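Local structure of catalase (Exiguobacterium oxidotolerans, 2J2M) at residues N70-Q82 against F201-I213. The protein catalyses, as a haem-containing catalase, the breakdown of hydrogen peroxide to water and oxygen. Numbering follows the deposited sequence.
Sequences NSMKKYTKAAFLQ and FKWVNAHGNTVYI
The backbone oxygen of Lys-74 is gripped by the amide of Asn-205, whose ND2 donates a nearly straight hydrogen bond of 2.7 Å to Lys-74 O, and by a water that donates to it at 3.1 Å. The acceptor lies in the amide plane of Asn-205, while the donor is tilted 34° from the carbonyl plane of Lys-74. With chi1 at 63°, CG of Asn-205 sits between its own backbone N and C, turning the amide so that both ends work: ND2 reaches across, and OD1 receives the backbone N of His-207 at 3.1 Å and of Asn-209 from opposite faces of its plane, the former closing an Asx turn. Asn-205 thus ties the type I turn from Asn-205 to Gly-208, which joins antiparallel strands 201-204 and 210-219 in a beta hairpin of the catalase barrel, to the loop between strands 59-68 and 87-95. Were Asn-205 exchanged for an alanine, Lys-74 O would probably lose its direct side-chain donor, and the backbone N atoms of His-207 and Asn-209 their shared acceptor. Alongside, Lys-77 N donates to Val-204 O at 3.1 Å, and a water links Lys-77 NZ with Asn-205 O.

Deeper in, the indole of Trp-203 is held between Thr-76 CG2 over one face and Ile-213 CG1 over the other. The methyl makes a CH-pi contact, 4.2 Å from CG2 to the centroid of the six-membered ring. OG1 of Thr-76, anti to the backbone N (chi1 -176°), turns instead to hydrogen-bond with Gly-323 O. Tyr-75 CB meets the indole edge at CE3, 3.9 Å away, and Met-72 SD lies near the ring plane beside CZ3. On strand 210-219, Val-211 CG2 touches Tyr-75 CD2 at 3.9 Å, while the phenol hydroxyl bonds to Gln-292.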
ATOM      1  N   ASN A  70      -2.417   9.586  44.146  1.00 16.56           N
ATOM      2  CA  ASN A  70      -1.724  10.781  44.602  1.00 15.32           C
ATOM      3  C   ASN A  70      -1.580  11.790  43.485  1.00 14.86           C
ATOM      4  O   ASN A  70      -1.004  11.500  42.425  1.00 14.66           O
ATOM      5  CB  ASN A  70      -0.323  10.442  45.128  1.00 15.15           C
ATOM      6  CG  ASN A  70      -0.347   9.434  46.276  1.00 16.60           C
ATOM      7  OD1 ASN A  70       0.078   8.297  46.115  1.00 17.96           O
ATOM      8  ND2 ASN A  70      -0.848   9.853  47.437  1.00 15.89           N
ATOM      9  N   SER A  71      -2.101  12.985  43.743  1.00 14.57           N
ATOM     10  CA  SER A  71      -1.844  14.174  42.940  1.00 14.19           C
ATOM     11  C   SER A  71      -0.363  14.347  42.630  1.00 13.86           C
ATOM     12  O   SER A  71       0.493  14.076  43.477  1.00 13.41           O
ATOM     13  CB  SER A  71      -2.326  15.402  43.683  1.00 13.57           C
ATOM     14  OG  SER A  71      -2.351  16.477  42.784  1.00 14.52           O
ATOM     15  N   MET A  72      -0.077  14.781  41.407  1.00 13.94           N
ATOM     16  CA  MET A  72       1.294  14.916  40.905  1.00 14.39           C
ATOM     17  C   MET A  72       1.527  16.359  40.455  1.00 14.88           C
ATOM     18  O   MET A  72       2.509  16.668  39.751  1.00 14.58           O
ATOM     19  CB  MET A  72       1.552  13.931  39.743  1.00 14.69           C
ATOM     20  CG  MET A  72       1.640  12.451  40.131  1.00 15.90           C
ATOM     21  SD  MET A  72       3.140  12.097  41.100  1.00 19.25           S
ATOM     22  CE  MET A  72       2.406  11.606  42.664  1.00 19.25           C
ATOM     23  N   LYS A  73       0.629  17.247  40.890  1.00 15.23           N
ATOM     24  CA  LYS A  73       0.666  18.648  40.483  1.00 15.91           C
ATOM     25  C   LYS A  73       1.984  19.367  40.823  1.00 14.26           C
ATOM     26  O   LYS A  73       2.367  20.294  40.134  1.00 14.26           O
ATOM     27  CB  LYS A  73      -0.546  19.415  41.045  1.00 16.40           C
ATOM     28  CG  LYS A  73      -0.531  19.646  42.546  1.00 17.98           C
ATOM     29  CD  LYS A  73      -1.590  20.704  42.947  1.00 19.22           C
ATOM     30  CE  LYS A  73      -2.343  20.300  44.251  1.00 24.32           C
ATOM     31  NZ  LYS A  73      -1.606  19.259  45.068  1.00 25.47           N
ATOM     32  N   LYS A  74       2.635  18.943  41.899  1.00 13.17           N
ATOM     33  CA  LYS A  74       3.990  19.360  42.267  1.00 12.46           C
ATOM     34  C   LYS A  74       4.959  19.240  41.079  1.00 11.97           C
ATOM     35  O   LYS A  74       5.772  20.136  40.839  1.00 12.36           O
ATOM     36  CB  LYS A  74       4.463  18.469  43.417  1.00 11.91           C
ATOM     37  CG  LYS A  74       5.809  18.809  44.076  1.00 12.49           C
ATOM     38  CD  LYS A  74       6.038  17.857  45.301  1.00 12.34           C
ATOM     39  CE  LYS A  74       7.496  17.636  45.590  1.00 12.32           C
ATOM     40  NZ  LYS A  74       7.782  16.864  46.826  1.00 10.34           N
ATOM     41  N   TYR A  75       4.813  18.158  40.322  1.00 11.30           N
ATOM     42  CA  TYR A  75       5.721  17.779  39.226  1.00 11.07           C
ATOM     43  C   TYR A  75       5.183  17.978  37.796  1.00 11.15           C
ATOM     44  O   TYR A  75       5.956  18.193  36.868  1.00 11.46           O
ATOM     45  CB  TYR A  75       6.115  16.303  39.376  1.00 10.03           C
ATOM     46  CG  TYR A  75       6.831  15.932  40.646  1.00  9.25           C
ATOM     47  CD1 TYR A  75       6.382  14.878  41.420  1.00  9.41           C
ATOM     48  CD2 TYR A  75       7.977  16.627  41.070  1.00 10.27           C
ATOM     49  CE1 TYR A  75       7.055  14.501  42.577  1.00  8.76           C
ATOM     50  CE2 TYR A  75       8.646  16.271  42.240  1.00  9.07           C
ATOM     51  CZ  TYR A  75       8.181  15.207  42.986  1.00  8.61           C
ATOM     52  OH  TYR A  75       8.833  14.821  44.134  1.00  7.70           O
ATOM     53  N   THR A  76       3.878  17.838  37.607  1.00 10.87           N
ATOM     54  CA  THR A  76       3.321  17.967  36.289  1.00 11.57           C
ATOM     55  C   THR A  76       1.954  18.608  36.320  1.00 12.11           C
ATOM     56  O   THR A  76       1.183  18.429  37.267  1.00 11.54           O
ATOM     57  CB  THR A  76       3.245  16.608  35.477  1.00 11.96           C
ATOM     58  OG1 THR A  76       2.760  16.874  34.143  1.00 10.59           O
ATOM     59  CG2 THR A  76       2.317  15.587  36.144  1.00  9.73           C
ATOM     60  N   LYS A  77       1.673  19.333  35.247  1.00 12.69           N
ATOM     61  CA  LYS A  77       0.385  19.964  35.045  1.00 14.01           C
ATOM     62  C   LYS A  77      -0.454  19.105  34.107  1.00 14.14           C
ATOM     63  O   LYS A  77      -1.410  19.609  33.514  1.00 15.50           O
ATOM     64  CB  LYS A  77       0.544  21.376  34.473  1.00 13.28           C
ATOM     65  CG  LYS A  77       1.391  21.417  33.213  1.00 15.54           C
ATOM     66  CD  LYS A  77       1.117  22.670  32.369  1.00 17.60           C
ATOM     67  CE  LYS A  77       2.112  22.774  31.252  1.00 18.24           C
ATOM     68  NZ  LYS A  77       1.941  24.078  30.591  1.00 20.08           N
ATOM     69  N   ALA A  78      -0.091  17.827  33.962  1.00 14.02           N
ATOM     70  CA  ALA A  78      -0.896  16.879  33.206  1.00 13.82           C
ATOM     71  C   ALA A  78      -2.275  16.837  33.827  1.00 14.20           C
ATOM     72  O   ALA A  78      -2.397  16.550  35.031  1.00 14.44           O
ATOM     73  CB  ALA A  78      -0.272  15.504  33.230  1.00 13.43           C
ATOM     74  N   ALA A  79      -3.295  17.136  33.009  1.00 14.03           N
ATOM     75  CA  ALA A  79      -4.701  17.224  33.458  1.00 13.96           C
ATOM     76  C   ALA A  79      -5.182  16.022  34.262  1.00 14.03           C
ATOM     77  O   ALA A  79      -5.771  16.192  35.343  1.00 14.46           O
ATOM     78  CB  ALA A  79      -5.632  17.457  32.283  1.00 13.62           C
ATOM     79  N   PHE A  80      -4.924  14.811  33.765  1.00 13.45           N
ATOM     80  CA  PHE A  80      -5.454  13.634  34.445  1.00 13.22           C
ATOM     81  C   PHE A  80      -4.811  13.371  35.815  1.00 12.77           C
ATOM     82  O   PHE A  80      -5.371  12.657  36.637  1.00 11.57           O
ATOM     83  CB  PHE A  80      -5.449  12.392  33.541  1.00 13.16           C
ATOM     84  CG  PHE A  80      -4.119  11.671  33.468  1.00 13.95           C
ATOM     85  CD1 PHE A  80      -3.111  12.099  32.578  1.00 12.60           C
ATOM     86  CD2 PHE A  80      -3.888  10.541  34.253  1.00 11.68           C
ATOM     87  CE1 PHE A  80      -1.898  11.410  32.491  1.00 11.57           C
ATOM     88  CE2 PHE A  80      -2.689   9.850  34.169  1.00 11.03           C
ATOM     89  CZ  PHE A  80      -1.688  10.288  33.294  1.00 12.18           C
ATOM     90  N   LEU A  81      -3.656  13.981  36.061  1.00 12.87           N
ATOM     91  CA  LEU A  81      -2.890  13.696  37.276  1.00 13.38           C
ATOM     92  C   LEU A  81      -3.034  14.745  38.372  1.00 13.85           C
ATOM     93  O   LEU A  81      -2.331  14.686  39.381  1.00 14.22           O
ATOM     94  CB  LEU A  81      -1.416  13.505  36.915  1.00 13.65           C
ATOM     95  CG  LEU A  81      -0.590  12.208  36.979  1.00 14.03           C
ATOM     96  CD1 LEU A  81      -1.404  10.908  37.015  1.00 10.95           C
ATOM     97  CD2 LEU A  81       0.486  12.205  35.865  1.00 13.19           C
ATOM     98  N   GLN A  82      -3.938  15.705  38.173  1.00 14.40           N
ATOM     99  CA  GLN A  82      -4.163  16.791  39.148  1.00 15.09           C
ATOM    100  C   GLN A  82      -4.847  16.358  40.464  1.00 16.15           C
ATOM    101  O   GLN A  82      -4.451  16.812  41.542  1.00 15.67           O
ATOM    102  CB  GLN A  82      -4.914  17.973  38.505  1.00 14.68           C
ATOM    103  CG  GLN A  82      -4.129  18.663  37.377  1.00 13.42           C
ATOM    104  CD  GLN A  82      -2.671  18.892  37.769  1.00 14.28           C
ATOM    105  OE1 GLN A  82      -2.381  19.712  38.635  1.00 15.50           O
ATOM    106  NE2 GLN A  82      -1.752  18.166  37.131  1.00 11.65           N
ATOM    107  N   PHE A 201      11.959  10.898  31.282  1.00  6.59           N
ATOM    108  CA  PHE A 201      11.179  11.894  30.557  1.00  6.60           C
ATOM    109  C   PHE A 201      11.232  13.191  31.342  1.00  6.96           C
ATOM    110  O   PHE A 201      11.907  13.273  32.405  1.00  6.87           O
ATOM    111  CB  PHE A 201       9.728  11.426  30.389  1.00  6.79           C
ATOM    112  CG  PHE A 201       9.573  10.308  29.409  1.00  6.66           C
ATOM    113  CD1 PHE A 201       9.162  10.558  28.117  1.00  7.79           C
ATOM    114  CD2 PHE A 201       9.895   9.001  29.761  1.00  8.12           C
ATOM    115  CE1 PHE A 201       9.045   9.523  27.191  1.00  4.64           C
ATOM    116  CE2 PHE A 201       9.779   7.973  28.833  1.00  6.33           C
ATOM    117  CZ  PHE A 201       9.354   8.252  27.551  1.00  5.39           C
ATOM    118  N   LYS A 202      10.555  14.213  30.814  1.00  7.27           N
ATOM    119  CA  LYS A 202      10.431  15.484  31.516  1.00  7.90           C
ATOM    120  C   LYS A 202       8.977  15.714  31.898  1.00  8.86           C
ATOM    121  O   LYS A 202       8.063  15.543  31.078  1.00  9.55           O
ATOM    122  CB  LYS A 202      10.925  16.641  30.643  1.00  7.99           C
ATOM    123  CG  LYS A 202      12.442  16.708  30.484  1.00  8.33           C
ATOM    124  CD  LYS A 202      12.847  17.699  29.390  1.00  7.34           C
ATOM    125  CE  LYS A 202      14.323  18.090  29.561  1.00  8.99           C
ATOM    126  NZ  LYS A 202      14.810  19.184  28.680  1.00  5.87           N
ATOM    127  N   TRP A 203       8.763  16.091  33.153  1.00  9.09           N
ATOM    128  CA  TRP A 203       7.466  16.569  33.587  1.00  8.89           C
ATOM    129  C   TRP A 203       7.660  18.025  33.984  1.00  9.97           C
ATOM    130  O   TRP A 203       8.628  18.371  34.690  1.00 11.01           O
ATOM    131  CB  TRP A 203       6.980  15.752  34.766  1.00  7.99           C
ATOM    132  CG  TRP A 203       6.392  14.397  34.418  1.00  7.66           C
ATOM    133  CD1 TRP A 203       6.386  13.773  33.193  1.00  7.20           C
ATOM    134  CD2 TRP A 203       5.745  13.495  35.328  1.00  7.05           C
ATOM    135  NE1 TRP A 203       5.764  12.556  33.283  1.00  7.26           N
ATOM    136  CE2 TRP A 203       5.357  12.357  34.580  1.00  7.88           C
ATOM    137  CE3 TRP A 203       5.426  13.554  36.697  1.00  2.13           C
ATOM    138  CZ2 TRP A 203       4.663  11.274  35.161  1.00  7.78           C
ATOM    139  CZ3 TRP A 203       4.767  12.476  37.273  1.00  6.29           C
ATOM    140  CH2 TRP A 203       4.395  11.346  36.509  1.00  6.62           C
ATOM    141  N   VAL A 204       6.762  18.873  33.490  1.00 10.60           N
ATOM    142  CA  VAL A 204       6.780  20.304  33.719  1.00 10.64           C
ATOM    143  C   VAL A 204       5.494  20.631  34.478  1.00 11.50           C
ATOM    144  O   VAL A 204       4.415  20.161  34.080  1.00 11.13           O
ATOM    145  CB  VAL A 204       6.756  21.059  32.376  1.00 10.89           C
ATOM    146  CG1 VAL A 204       6.869  22.563  32.585  1.00  9.13           C
ATOM    147  CG2 VAL A 204       7.865  20.553  31.434  1.00 10.43           C
ATOM    148  N   ASN A 205       5.597  21.407  35.569  1.00 12.23           N
ATOM    149  CA  ASN A 205       4.390  21.845  36.301  1.00 12.86           C
ATOM    150  C   ASN A 205       3.828  23.162  35.794  1.00 13.69           C
ATOM    151  O   ASN A 205       4.327  23.730  34.796  1.00 13.19           O
ATOM    152  CB  ASN A 205       4.555  21.834  37.846  1.00 12.73           C
ATOM    153  CG  ASN A 205       5.617  22.809  38.344  1.00 11.74           C
ATOM    154  OD1 ASN A 205       5.881  23.847  37.730  1.00  9.44           O
ATOM    155  ND2 ASN A 205       6.241  22.459  39.451  1.00 11.30           N
ATOM    156  N   ALA A 206       2.779  23.630  36.485  1.00 14.87           N
ATOM    157  CA  ALA A 206       1.988  24.782  36.057  1.00 15.82           C
ATOM    158  C   ALA A 206       2.812  26.059  36.033  1.00 16.91           C
ATOM    159  O   ALA A 206       2.474  27.011  35.327  1.00 17.65           O
ATOM    160  CB  ALA A 206       0.786  24.955  36.946  1.00 16.07           C
ATOM    161  N   HIS A 207       3.902  26.073  36.794  1.00 17.68           N
ATOM    162  CA  HIS A 207       4.807  27.213  36.784  1.00 18.62           C
ATOM    163  C   HIS A 207       6.015  27.051  35.859  1.00 18.02           C
ATOM    164  O   HIS A 207       6.843  27.958  35.744  1.00 18.43           O
ATOM    165  CB  HIS A 207       5.195  27.623  38.208  1.00 19.10           C
ATOM    166  CG  HIS A 207       4.438  28.820  38.690  1.00 23.65           C
ATOM    167  ND1 HIS A 207       3.166  28.733  39.225  1.00 27.37           N
ATOM    168  CD2 HIS A 207       4.750  30.142  38.665  1.00 27.31           C
ATOM    169  CE1 HIS A 207       2.735  29.950  39.527  1.00 29.77           C
ATOM    170  NE2 HIS A 207       3.674  30.822  39.193  1.00 28.98           N
ATOM    171  N   GLY A 208       6.106  25.918  35.176  1.00 17.26           N
ATOM    172  CA  GLY A 208       7.184  25.725  34.215  1.00 16.26           C
ATOM    173  C   GLY A 208       8.488  25.205  34.796  1.00 15.37           C
ATOM    174  O   GLY A 208       9.525  25.277  34.147  1.00 15.55           O
ATOM    175  N   ASN A 209       8.441  24.684  36.022  1.00 14.50           N
ATOM    176  CA  ASN A 209       9.555  23.918  36.559  1.00 13.23           C
ATOM    177  C   ASN A 209       9.577  22.517  35.972  1.00 12.49           C
ATOM    178  O   ASN A 209       8.584  21.772  36.065  1.00 11.91           O
ATOM    179  CB  ASN A 209       9.476  23.794  38.086  1.00 13.08           C
ATOM    180  CG  ASN A 209      10.750  23.221  38.679  1.00 13.07           C
ATOM    181  OD1 ASN A 209      11.843  23.714  38.396  1.00 11.59           O
ATOM    182  ND2 ASN A 209      10.623  22.166  39.481  1.00 11.66           N
ATOM    183  N   THR A 210      10.712  22.136  35.401  1.00 11.51           N
ATOM    184  CA  THR A 210      10.815  20.770  34.863  1.00 10.64           C
ATOM    185  C   THR A 210      11.676  19.851  35.713  1.00 10.18           C
ATOM    186  O   THR A 210      12.711  20.259  36.189  1.00  9.72           O
ATOM    187  CB  THR A 210      11.091  20.711  33.302  1.00 10.52           C
ATOM    188  OG1 THR A 210      11.924  19.598  32.967  1.00  8.78           O
ATOM    189  CG2 THR A 210      11.710  21.984  32.787  1.00 10.72           C
ATOM    190  N   VAL A 211      11.192  18.633  35.960  1.00 10.26           N
ATOM    191  CA  VAL A 211      12.022  17.578  36.561  1.00 10.63           C
ATOM    192  C   VAL A 211      12.169  16.399  35.584  1.00 10.78           C
ATOM    193  O   VAL A 211      11.297  16.187  34.728  1.00 11.80           O
ATOM    194  CB  VAL A 211      11.435  17.065  37.931  1.00 10.70           C
ATOM    195  CG1 VAL A 211      11.505  18.155  39.016  1.00  9.62           C
ATOM    196  CG2 VAL A 211       9.973  16.578  37.764  1.00 10.23           C
ATOM    197  N   TYR A 212      13.260  15.649  35.713  1.00 10.97           N
ATOM    198  CA  TYR A 212      13.412  14.338  35.065  1.00 11.01           C
ATOM    199  C   TYR A 212      12.713  13.224  35.834  1.00 10.68           C
ATOM    200  O   TYR A 212      12.875  13.086  37.048  1.00  9.55           O
ATOM    201  CB  TYR A 212      14.890  13.950  34.908  1.00 11.55           C
ATOM    202  CG  TYR A 212      15.639  14.769  33.878  1.00 12.29           C
ATOM    203  CD1 TYR A 212      15.435  14.556  32.504  1.00 10.84           C
ATOM    204  CD2 TYR A 212      16.553  15.743  34.275  1.00 10.78           C
ATOM    205  CE1 TYR A 212      16.119  15.289  31.557  1.00 11.70           C
ATOM    206  CE2 TYR A 212      17.247  16.499  33.330  1.00 13.45           C
ATOM    207  CZ  TYR A 212      17.020  16.264  31.969  1.00 13.67           C
ATOM    208  OH  TYR A 212      17.701  16.997  31.032  1.00 14.22           O
ATOM    209  N   ILE A 213      11.969  12.398  35.103  1.00 10.63           N
ATOM    210  CA  ILE A 213      11.196  11.338  35.745  1.00 10.58           C
ATOM    211  C   ILE A 213      11.408   9.994  35.052  1.00 10.49           C
ATOM    212  O   ILE A 213      11.591   9.937  33.833  1.00 10.25           O
ATOM    213  CB  ILE A 213       9.670  11.682  35.815  1.00 10.00           C
ATOM    214  CG1 ILE A 213       9.029  11.576  34.427  1.00  9.85           C
ATOM    215  CG2 ILE A 213       9.436  13.079  36.415  1.00  9.27           C
ATOM    216  CD1 ILE A 213       8.325  10.269  34.191  1.00  9.46           C
TER
HETATM  217  O   HOH W   1       1.384  21.657  38.161  1.00  4.73           O
HETATM  218  O   HOH W   2       8.794  20.761  40.209  1.00 11.05           O
HETATM  219  O   HOH W   3       8.047  19.608  37.751  1.00 12.59           O
HETATM  220  O   HOH W   4       3.981  25.086  32.105  1.00 14.84           O